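Local coordinates for protein 3-deoxy-D-manno-octulosonate 8-phosphate phosphatase KdsC (Haemophilus influenzae Rd, PDB 1K1E) that hydrolyses 3-deoxy-D-manno-octulosonate 8-phosphate to free 3-deoxy-D-manno-octulosonate and inorganic phosphate, a magnesium-dependent step in lipopolysaccharide biosynthesis, at residues G119-V124 with N133-V138; G106-D111 with D126-V131. All blocks are in the same frame, centred on the assembly; numbering follows the deposited sequence.

Interaction 1. Residues G119-V124 with N133-V138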
loop_
_atom_site.group_PDB
_atom_site.type_symbol
_atom_site.label_atom_id
_atom_site.label_comp_id
_atom_site.label_asym_id
_atom_site.label_seq_id
_atom_site.Cartn_x
_atom_site.Cartn_y
_atom_site.Cartn_z
ATOM N N GLY A 119 -15.637 24.367 14.135
ATOM C CA GLY A 119 -16.872 24.803 13.523
ATOM C C GLY A 119 -17.312 23.893 12.388
ATOM O O GLY A 119 -18.492 23.727 12.181
ATOM N N THR A 120 -16.363 23.296 11.679
ATOM C CA THR A 120 -16.653 22.413 10.539
ATOM C C THR A 120 -15.771 21.187 10.713
ATOM O O THR A 120 -14.636 21.316 11.186
ATOM C CB THR A 120 -16.236 23.122 9.214
ATOM O OG1 THR A 120 -17.011 24.325 9.075
ATOM C CG2 THR A 120 -16.432 22.244 8.007
ATOM N N SER A 121 -16.272 20.018 10.340
ATOM C CA SER A 121 -15.477 18.803 10.496
ATOM C C SER A 121 -15.677 17.883 9.294
ATOM O O SER A 121 -16.769 17.786 8.745
ATOM C CB SER A 121 -15.922 18.071 11.767
ATOM O OG SER A 121 -17.332 17.888 11.746
ATOM N N PHE A 122 -14.614 17.152 8.974
ATOM C CA PHE A 122 -14.546 16.216 7.877
ATOM C C PHE A 122 -14.008 14.886 8.339
ATOM O O PHE A 122 -13.112 14.839 9.180
ATOM C CB PHE A 122 -13.540 16.703 6.848
ATOM C CG PHE A 122 -13.960 17.988 6.144
ATOM C CD1 PHE A 122 -13.726 19.224 6.745
ATOM C CD2 PHE A 122 -14.536 17.959 4.888
ATOM C CE1 PHE A 122 -14.055 20.396 6.118
ATOM C CE2 PHE A 122 -14.874 19.174 4.224
ATOM C CZ PHE A 122 -14.630 20.394 4.854
ATOM N N ALA A 123 -14.546 13.808 7.768
ATOM C CA ALA A 123 -14.014 12.485 8.102
ATOM C C ALA A 123 -13.548 11.884 6.810
ATOM O O ALA A 123 -14.203 12.076 5.767
ATOM C CB ALA A 123 -15.131 11.585 8.743
ATOM N N VAL A 124 -12.424 11.175 6.866
ATOM C CA VAL A 124 -11.906 10.435 5.704
ATOM C C VAL A 124 -12.847 9.282 5.397
ATOM O O VAL A 124 -13.607 8.816 6.272
ATOM C CB VAL A 124 -10.454 9.901 5.946
ATOM C CG1 VAL A 124 -9.517 11.088 6.123
ATOM C CG2 VAL A 124 -10.397 8.992 7.202
ATOM N N ASN A 133 -20.650 9.667 11.204
ATOM C CA ASN A 133 -21.939 10.268 11.616
ATOM C C ASN A 133 -21.762 11.566 12.382
ATOM O O ASN A 133 -22.636 12.435 12.423
ATOM C CB ASN A 133 -22.702 9.299 12.500
ATOM C CG ASN A 133 -24.220 9.599 12.499
ATOM O OD1 ASN A 133 -24.867 9.706 13.548
ATOM N ND2 ASN A 133 -24.735 9.790 11.354
ATOM N N ALA A 134 -20.586 11.708 12.956
ATOM C CA ALA A 134 -20.306 12.880 13.760
ATOM C C ALA A 134 -19.831 14.147 13.036
ATOM O O ALA A 134 -19.911 15.258 13.583
ATOM C CB ALA A 134 -19.265 12.486 14.872
ATOM N N VAL A 135 -19.316 14.014 11.835
ATOM C CA VAL A 135 -18.740 15.196 11.155
ATOM C C VAL A 135 -19.754 15.859 10.237
ATOM O O VAL A 135 -20.836 15.308 9.983
ATOM C CB VAL A 135 -17.586 14.780 10.261
ATOM C CG1 VAL A 135 -16.475 14.080 11.061
ATOM C CG2 VAL A 135 -18.132 13.816 9.180
ATOM N N ASP A 136 -19.397 17.026 9.714
ATOM C CA ASP A 136 -20.256 17.763 8.797
ATOM C C ASP A 136 -20.188 17.198 7.400
ATOM O O ASP A 136 -21.197 17.152 6.685
ATOM C CB ASP A 136 -19.851 19.236 8.774
ATOM C CG ASP A 136 -20.108 19.909 10.099
ATOM O OD1 ASP A 136 -19.187 20.566 10.679
ATOM O OD2 ASP A 136 -21.237 19.735 10.589
ATOM N N HIS A 137 -19.009 16.726 7.021
ATOM C CA HIS A 137 -18.840 16.251 5.677
ATOM C C HIS A 137 -17.997 14.988 5.608
ATOM O O HIS A 137 -16.851 14.961 6.063
ATOM C CB HIS A 137 -18.172 17.378 4.862
ATOM C CG HIS A 137 -18.698 18.767 5.152
ATOM N ND1 HIS A 137 -19.870 19.260 4.609
ATOM C CD2 HIS A 137 -18.154 19.801 5.851
ATOM C CE1 HIS A 137 -20.020 20.534 4.950
ATOM N NE2 HIS A 137 -18.990 20.885 5.700
ATOM N N VAL A 138 -18.539 13.935 5.019
ATOM C CA VAL A 138 -17.755 12.721 4.865
ATOM C C VAL A 138 -17.102 12.765 3.512
ATOM O O VAL A 138 -17.797 12.860 2.506
ATOM C CB VAL A 138 -18.649 11.467 4.999
ATOM C CG1 VAL A 138 -17.810 10.168 4.714
ATOM C CG2 VAL A 138 -19.220 11.419 6.430
#
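Asp136 holds Ser121 with both its own backbone N and its carboxylate. Ser121 N donates to Asp136 OD1 at 3.0 Å, a bent bond meeting the oxygen on its anti side but tilted from the carboxylate plane. In return Asp136 N reaches both Ser121 O and, at 3.0 Å, Ser121 OG; chi1 of 52° sets OG between the backbone N and the carbonyl carbon. Serine is short enough for its hydroxyl to bond so near its own backbone, while Asp136 brings an acceptor. Ser121 O also accepts from His137 N, so two donors share it, and Ala123 N bonds to His137 O at 3.1 Å.

On one face of the sheet the rings of Phe122 and His137 lie obliquely, planes at 36°, with His137 CD2 over the rim of the phenyl face. Thr120 CG2 meets the imidazole edge in its plane, 3.7 Å from CD2. On the other face Ala123, whose single methyl lets both Val135 methyls approach, packs CB on CG1 at 3.7 Å. Met151 and Met154 of helix 147-158 touch Phe122, and Phe115 touches Val135. Strands 120-123 and 137-138, joined through helix 129-132, form a parallel beta-alpha-beta unit at one edge of the HAD-type Rossmann-like sheet.

Interaction 2. Residues G106-D111 with D126-V131; sequences GDDSVD and DAPIYV. With CO (cobalt (II) ion), chain M.
Val131 and Ala127 pack against the backbone of Asp107 and Asp108, in the metal-binding loop that follows strand 102-106 of the HAD fold. Val131 spreads its two methyls over this turn: CG1 faces the Asp107 carbonyl group, while CG2 comes within 3.4 Å of Asp108 C. Ala127 CB and Pro128 CD both lie against Asp107 O, a buried oxygen with no polar partner. Small or compact apolar groups suit this close approach to main chain, and Pro128 occupies the N-cap position of helix 129-132, where a missing N-H costs the helix no bond.

With its back thus covered, Asp107 turns its carboxylate to the metal. Its chi1 of 69° places CG between the backbone N and the carbonyl carbon, and OD2 binds cobalt at 2.0 Å beside Asp14 OD2 and the backbone O of Asp16. OD1 accepts from a metal-bound water. Asp111 fixes the turn from within: its OD2 receives Asp107 N from above the carboxylate plane and Asp108 N on the anti lone pair, and also a second cobalt-bound water, while OD1 is held by Lys84 and Tyr104.

At the outer end, Asp108 OD2 lies near the plane of the Tyr130 ring, at its edge, and Ser109 OG is 3.4 Å from Tyr130 CE1. A chi1 of 43° puts Tyr130 CG in the cleft between its own N and C, and Pro128 CB sits over one face of the ring, toward the rim. The second subunit supplies Arg39 and Arg149 as salt-bridge partners of Asp107 OD1 and Asp108 OD2, Asp153 to Tyr130 OH, and the Phe165 backbone oxygen to Ser109 OG. A single water completes the link, donating to Asp108 OD2 at 2.8 Å and to Tyr130 OH at 2.9 Å.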
loop_
_atom_site.group_PDB
_atom_site.type_symbol
_atom_site.label_atom_id
_atom_site.label_comp_id
_atom_site.label_asym_id
_atom_site.label_seq_id
_atom_site.Cartn_x
_atom_site.Cartn_y
_atom_site.Cartn_z
ATOM N N GLY A 106 -10.478 14.228 10.618
ATOM C CA GLY A 106 -9.986 13.153 11.470
ATOM C C GLY A 106 -10.508 11.839 10.964
ATOM O O GLY A 106 -11.230 11.793 9.945
ATOM N N ASP A 107 -10.090 10.783 11.638
ATOM C CA ASP A 107 -10.516 9.424 11.206
ATOM C C ASP A 107 -10.984 8.503 12.330
ATOM O O ASP A 107 -11.455 7.408 12.032
ATOM C CB ASP A 107 -9.375 8.671 10.539
ATOM C CG ASP A 107 -8.258 8.300 11.520
ATOM O OD1 ASP A 107 -7.814 7.134 11.587
ATOM O OD2 ASP A 107 -7.797 9.183 12.249
ATOM N N ASP A 108 -10.782 8.895 13.582
ATOM C CA ASP A 108 -11.118 7.950 14.673
ATOM C C ASP A 108 -11.725 8.562 15.912
ATOM O O ASP A 108 -11.924 9.798 15.984
ATOM C CB ASP A 108 -9.828 7.134 15.047
ATOM C CG ASP A 108 -10.131 5.733 15.588
ATOM O OD1 ASP A 108 -9.135 5.013 15.901
ATOM O OD2 ASP A 108 -11.339 5.356 15.656
ATOM N N SER A 109 -12.014 7.691 16.892
ATOM C CA SER A 109 -12.663 8.110 18.141
ATOM C C SER A 109 -11.967 9.259 18.817
ATOM O O SER A 109 -12.650 10.159 19.350
ATOM C CB SER A 109 -12.776 6.914 19.112
ATOM O OG SER A 109 -13.491 5.859 18.439
ATOM N N VAL A 110 -10.634 9.229 18.800
ATOM C CA VAL A 110 -9.831 10.287 19.423
ATOM C C VAL A 110 -10.210 11.638 18.841
ATOM O O VAL A 110 -10.054 12.629 19.515
ATOM C CB VAL A 110 -8.269 10.094 19.170
ATOM C CG1 VAL A 110 -7.423 10.903 20.217
ATOM C CG2 VAL A 110 -7.878 8.595 19.245
ATOM N N ASP A 111 -10.681 11.697 17.596
ATOM C CA ASP A 111 -10.997 12.998 17.014
ATOM C C ASP A 111 -12.413 13.500 17.311
ATOM O O ASP A 111 -12.743 14.648 16.986
ATOM C CB ASP A 111 -10.803 12.921 15.504
ATOM C CG ASP A 111 -9.459 12.392 15.142
ATOM O OD1 ASP A 111 -8.486 13.024 15.573
ATOM O OD2 ASP A 111 -9.345 11.351 14.463
ATOM N N ASP A 126 -12.592 6.094 5.010
ATOM C CA ASP A 126 -12.492 4.793 5.672
ATOM C C ASP A 126 -12.620 4.915 7.162
ATOM O O ASP A 126 -12.382 3.956 7.890
ATOM C CB ASP A 126 -11.192 4.038 5.314
ATOM C CG ASP A 126 -9.935 4.886 5.499
ATOM O OD1 ASP A 126 -8.895 4.296 5.774
ATOM O OD2 ASP A 126 -9.934 6.128 5.364
ATOM N N ALA A 127 -13.073 6.085 7.623
ATOM C CA ALA A 127 -13.319 6.260 9.041
ATOM C C ALA A 127 -14.544 5.396 9.442
ATOM O O ALA A 127 -15.408 5.073 8.611
ATOM C CB ALA A 127 -13.649 7.758 9.364
ATOM N N PRO A 128 -14.643 5.019 10.725
ATOM C CA PRO A 128 -15.832 4.215 11.067
ATOM C C PRO A 128 -17.069 5.003 11.091
ATOM O O PRO A 128 -17.060 6.240 11.188
ATOM C CB PRO A 128 -15.516 3.649 12.450
ATOM C CG PRO A 128 -14.545 4.698 13.033
ATOM C CD PRO A 128 -13.704 5.118 11.847
ATOM N N ILE A 129 -18.165 4.254 11.086
ATOM C CA ILE A 129 -19.474 4.857 11.038
ATOM C C ILE A 129 -19.711 5.906 12.082
ATOM O O ILE A 129 -20.280 6.966 11.802
ATOM C CB ILE A 129 -20.498 3.766 11.212
ATOM C CG1 ILE A 129 -20.282 2.722 10.106
ATOM C CG2 ILE A 129 -21.886 4.333 11.250
ATOM C CD1 ILE A 129 -20.940 3.114 8.846
ATOM N N TYR A 130 -19.267 5.616 13.287
ATOM C CA TYR A 130 -19.486 6.541 14.376
ATOM C C TYR A 130 -18.718 7.846 14.264
ATOM O O TYR A 130 -19.115 8.838 14.859
ATOM C CB TYR A 130 -19.254 5.856 15.746
ATOM C CG TYR A 130 -18.045 4.962 15.815
ATOM C CD1 TYR A 130 -16.798 5.479 16.127
ATOM C CD2 TYR A 130 -18.145 3.610 15.537
ATOM C CE1 TYR A 130 -15.683 4.672 16.173
ATOM C CE2 TYR A 130 -17.005 2.783 15.587
ATOM C CZ TYR A 130 -15.800 3.324 15.905
ATOM O OH TYR A 130 -14.712 2.515 15.977
ATOM N N VAL A 131 -17.649 7.842 13.486
ATOM C CA VAL A 131 -16.882 9.056 13.235
ATOM C C VAL A 131 -17.582 9.770 12.042
ATOM O O VAL A 131 -17.830 11.000 12.039
ATOM C CB VAL A 131 -15.433 8.654 12.844
ATOM C CG1 VAL A 131 -14.773 9.797 12.079
ATOM C CG2 VAL A 131 -14.644 8.279 14.117
HETATM CO CO CO M . -6.069 9.400 13.300
HETATM O O HOH W 1 -5.955 7.325 13.537
HETATM O O HOH W 2 -12.271 3.039 14.472
HETATM O O HOH W 3 -7.128 9.816 15.100
HETATM O O HOH W 4 -4.211 9.872 14.342
#

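In the fold
The two interactions have centres 9 Å apart and interlock along the chain: strand 120-123 of interaction 1 leads into 126-131 of interaction 2, whose helix returns to strand 137-138. They also touch directly. Phe122 O and Gly106 N, 3.1 Å apart, probably form a hydrogen bond joining strand 120-123 to strand 102-106, and Ala123 CB packs on Val131 CG1 at 3.8 Å. Val124 CG2 lies 3.5 Å from Asp107 CB, bringing the residue just after strand 120-123 against a metal ligand. Interaction 2 holds part of the cobalt site itself and borders a second subunit; interaction 1 stands behind it, the Ala123 side chain about 10 Å from the ion.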